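Local coordinates for protein glycoside hydrolase YxiA (Bacillus licheniformis, PDB 3LV4) that probably hydrolyses O-glycosidic bonds in arabinan as a calcium-binding family 43 glycoside hydrolase, at residues Asn398-Lys403 / Gly411-Gln416. Numbering follows the deposited sequence.
Sequences NKIELK and GVFLRQ
The carbonyl oxygen of Asn-398 accepts the N-H of Phe-413 almost straight on (N to O 2.7 Å, 176° at the hydrogen), and the CA-H of Val-412 adds a weaker contact to the same oxygen. Beyond it, Ile-400 and Gly-411 form an antiparallel hydrogen-bonded pair: Ile-400 N bonds to Gly-411 O, and Gly-411 N returns a bond to Ile-400 O, each 2.9 Å long. Gly-411, with no side chain on the face that Ile-400 occupies, lets the CG2 methyl of Ile-400 lie over its backbone, 3.7 Å from Gly-411 CA. With CG1 of Ile-400 anti to the backbone N (chi1 -171°), the Ile-400 and Phe-413 side chains cross at about a right angle, Ile-400 CD1 lying 3.5 Å from Phe-413 CZ. Lys-399 and Val-412, the non-hydrogen-bonded pair, send their side chains together to the other face, where Lys-399 CD lies 4.0 Å from Val-412 CG2. Asn-398 lays OD1 beside Val-412 CG1 while its ND2 donates to Glu-346 O, tying the buried amide to a neighbouring segment. Backbone bonding thus sets the register of hairpin 399-404/407-418 in the lipocalin-like C-terminal domain, while Ile-400 packs closely on Phe-413 and the lysine methylenes more loosely on Val-412.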
ATOM      1  N   ASN A 398      23.846  -6.648  -7.523  1.00 18.39           N
ATOM      2  CA  ASN A 398      23.517  -5.753  -6.427  1.00 15.86           C
ATOM      3  C   ASN A 398      22.641  -6.412  -5.366  1.00 13.35           C
ATOM      4  O   ASN A 398      21.911  -5.739  -4.643  1.00 13.91           O
ATOM      5  CB  ASN A 398      22.832  -4.510  -6.984  1.00 15.81           C
ATOM      6  CG  ASN A 398      21.750  -4.852  -7.988  1.00 17.95           C
ATOM      7  OD1 ASN A 398      20.975  -5.788  -7.785  1.00 17.58           O
ATOM      8  ND2 ASN A 398      21.697  -4.102  -9.085  1.00 18.13           N
ATOM      9  N   LYS A 399      22.713  -7.733  -5.277  1.00 13.10           N
ATOM     10  CA  LYS A 399      21.975  -8.437  -4.232  1.00 13.27           C
ATOM     11  C   LYS A 399      22.773  -8.490  -2.934  1.00 12.83           C
ATOM     12  O   LYS A 399      24.010  -8.517  -2.943  1.00 13.40           O
ATOM     13  CB  LYS A 399      21.618  -9.858  -4.672  1.00 12.70           C
ATOM     14  CG  LYS A 399      20.766  -9.930  -5.928  1.00 17.99           C
ATOM     15  CD  LYS A 399      19.501  -9.104  -5.802  1.00 21.47           C
ATOM     16  CE  LYS A 399      18.466  -9.500  -6.865  1.00 26.17           C
ATOM     17  NZ  LYS A 399      18.874  -9.140  -8.258  1.00 29.79           N
ATOM     18  N   ILE A 400      22.054  -8.489  -1.820  1.00 10.48           N
ATOM     19  CA  ILE A 400      22.664  -8.712  -0.522  1.00 12.48           C
ATOM     20  C   ILE A 400      22.041  -9.930   0.128  1.00 12.74           C
ATOM     21  O   ILE A 400      20.850 -10.216  -0.059  1.00 12.39           O
ATOM     22  CB  ILE A 400      22.526  -7.494   0.435  1.00 11.66           C
ATOM     23  CG1 ILE A 400      23.370  -7.712   1.699  1.00 11.13           C
ATOM     24  CG2 ILE A 400      21.061  -7.232   0.804  1.00 13.21           C
ATOM     25  CD1 ILE A 400      23.390  -6.518   2.625  1.00 12.96           C
ATOM     26  N   GLU A 401      22.858 -10.661   0.871  1.00 11.97           N
ATOM     27  CA  GLU A 401      22.361 -11.683   1.778  1.00 14.43           C
ATOM     28  C   GLU A 401      22.917 -11.356   3.160  1.00 13.35           C
ATOM     29  O   GLU A 401      24.101 -11.064   3.290  1.00 16.83           O
ATOM     30  CB  GLU A 401      22.831 -13.066   1.326  1.00 17.76           C
ATOM     31  CG  GLU A 401      22.222 -14.207   2.099  1.00 25.29           C
ATOM     32  CD  GLU A 401      22.713 -15.563   1.612  1.00 32.48           C
ATOM     33  OE1 GLU A 401      23.319 -15.638   0.519  1.00 38.61           O
ATOM     34  OE2 GLU A 401      22.483 -16.554   2.320  1.00 33.29           O
ATOM     35  N   LEU A 402      22.063 -11.365   4.181  1.00 12.68           N
ATOM     36  CA  LEU A 402      22.520 -11.126   5.551  1.00 13.23           C
ATOM     37  C   LEU A 402      22.011 -12.216   6.464  1.00 12.47           C
ATOM     38  O   LEU A 402      20.920 -12.754   6.258  1.00 14.99           O
ATOM     39  CB  LEU A 402      22.000  -9.797   6.107  1.00 16.71           C
ATOM     40  CG  LEU A 402      22.042  -8.519   5.290  1.00 18.35           C
ATOM     41  CD1 LEU A 402      20.735  -8.367   4.535  1.00 16.53           C
ATOM     42  CD2 LEU A 402      22.266  -7.341   6.235  1.00 21.77           C
ATOM     43  N   LYS A 403      22.799 -12.529   7.482  1.00 10.82           N
ATOM     44  CA  LYS A 403      22.342 -13.427   8.530  1.00 11.56           C
ATOM     45  C   LYS A 403      22.422 -12.714   9.862  1.00 12.78           C
ATOM     46  O   LYS A 403      23.511 -12.414  10.353  1.00 12.73           O
ATOM     47  CB  LYS A 403      23.156 -14.716   8.546  1.00 12.13           C
ATOM     48  CG  LYS A 403      22.914 -15.596   7.333  1.00 14.33           C
ATOM     49  CD  LYS A 403      23.487 -16.991   7.563  1.00 18.62           C
ATOM     50  CE  LYS A 403      23.072 -17.959   6.461  1.00 24.34           C
ATOM     51  NZ  LYS A 403      23.730 -17.610   5.181  1.00 29.56           N
ATOM     52  N   GLY A 411      18.068  -9.369  -0.105  1.00  9.69           N
ATOM     53  CA  GLY A 411      17.673  -8.034  -0.504  1.00  9.96           C
ATOM     54  C   GLY A 411      18.504  -7.451  -1.617  1.00 10.18           C
ATOM     55  O   GLY A 411      19.200  -8.174  -2.346  1.00  9.60           O
ATOM     56  N   VAL A 412      18.419  -6.129  -1.743  1.00  8.87           N
ATOM     57  CA  VAL A 412      19.014  -5.413  -2.860  1.00 11.35           C
ATOM     58  C   VAL A 412      19.709  -4.147  -2.363  1.00 10.67           C
ATOM     59  O   VAL A 412      19.187  -3.464  -1.469  1.00  9.57           O
ATOM     60  CB  VAL A 412      17.929  -5.042  -3.909  1.00 10.47           C
ATOM     61  CG1 VAL A 412      18.569  -4.398  -5.131  1.00 13.78           C
ATOM     62  CG2 VAL A 412      17.147  -6.288  -4.337  1.00 10.69           C
ATOM     63  N   PHE A 413      20.890  -3.858  -2.919  1.00 10.84           N
ATOM     64  CA  PHE A 413      21.620  -2.605  -2.673  1.00 10.87           C
ATOM     65  C   PHE A 413      21.176  -1.526  -3.665  1.00 10.22           C
ATOM     66  O   PHE A 413      20.940  -1.810  -4.843  1.00 12.62           O
ATOM     67  CB  PHE A 413      23.132  -2.800  -2.889  1.00 10.95           C
ATOM     68  CG  PHE A 413      23.856  -3.540  -1.784  1.00 12.55           C
ATOM     69  CD1 PHE A 413      24.094  -2.939  -0.558  1.00 12.42           C
ATOM     70  CD2 PHE A 413      24.371  -4.814  -2.011  1.00 13.42           C
ATOM     71  CE1 PHE A 413      24.796  -3.609   0.444  1.00 12.10           C
ATOM     72  CE2 PHE A 413      25.075  -5.492  -1.018  1.00 13.53           C
ATOM     73  CZ  PHE A 413      25.291  -4.891   0.209  1.00 10.63           C
ATOM     74  N   LEU A 414      21.104  -0.279  -3.207  1.00  9.45           N
ATOM     75  CA  LEU A 414      20.702   0.825  -4.072  1.00 10.22           C
ATOM     76  C   LEU A 414      21.297   2.133  -3.573  1.00 11.00           C
ATOM     77  O   LEU A 414      21.140   2.477  -2.401  1.00 10.82           O
ATOM     78  CB  LEU A 414      19.177   0.945  -4.091  1.00 11.31           C
ATOM     79  CG  LEU A 414      18.598   2.047  -4.983  1.00 11.50           C
ATOM     80  CD1 LEU A 414      18.924   1.770  -6.475  1.00 12.23           C
ATOM     81  CD2 LEU A 414      17.091   2.211  -4.756  1.00 12.29           C
ATOM     82  N   ARG A 415      21.979   2.866  -4.450  1.00 11.41           N
ATOM     83  CA  ARG A 415      22.425   4.210  -4.088  1.00 12.28           C
ATOM     84  C   ARG A 415      21.241   5.165  -4.128  1.00 12.07           C
ATOM     85  O   ARG A 415      20.487   5.192  -5.097  1.00 12.87           O
ATOM     86  CB  ARG A 415      23.513   4.710  -5.040  1.00 17.14           C
ATOM     87  CG  ARG A 415      24.810   3.949  -4.967  1.00 22.64           C
ATOM     88  CD  ARG A 415      25.861   4.618  -5.856  1.00 29.76           C
ATOM     89  NE  ARG A 415      27.140   3.912  -5.845  1.00 36.00           N
ATOM     90  CZ  ARG A 415      27.388   2.800  -6.533  1.00 40.61           C
ATOM     91  NH1 ARG A 415      26.434   2.249  -7.276  1.00 41.29           N
ATOM     92  NH2 ARG A 415      28.585   2.226  -6.468  1.00 41.48           N
ATOM     93  N   GLN A 416      21.094   5.963  -3.077  1.00 11.52           N
ATOM     94  CA  GLN A 416      19.944   6.832  -2.933  1.00 11.84           C
ATOM     95  C   GLN A 416      20.333   8.209  -2.438  1.00 13.93           C
ATOM     96  O   GLN A 416      21.433   8.407  -1.925  1.00 15.24           O
ATOM     97  CB  GLN A 416      18.967   6.238  -1.927  1.00 11.82           C
ATOM     98  CG  GLN A 416      18.308   4.966  -2.377  1.00 10.86           C
ATOM     99  CD  GLN A 416      16.975   4.784  -1.693  1.00 11.51           C
ATOM    100  OE1 GLN A 416      16.906   4.346  -0.547  1.00 11.61           O
ATOM    101  NE2 GLN A 416      15.908   5.149  -2.383  1.00 11.49           N
TER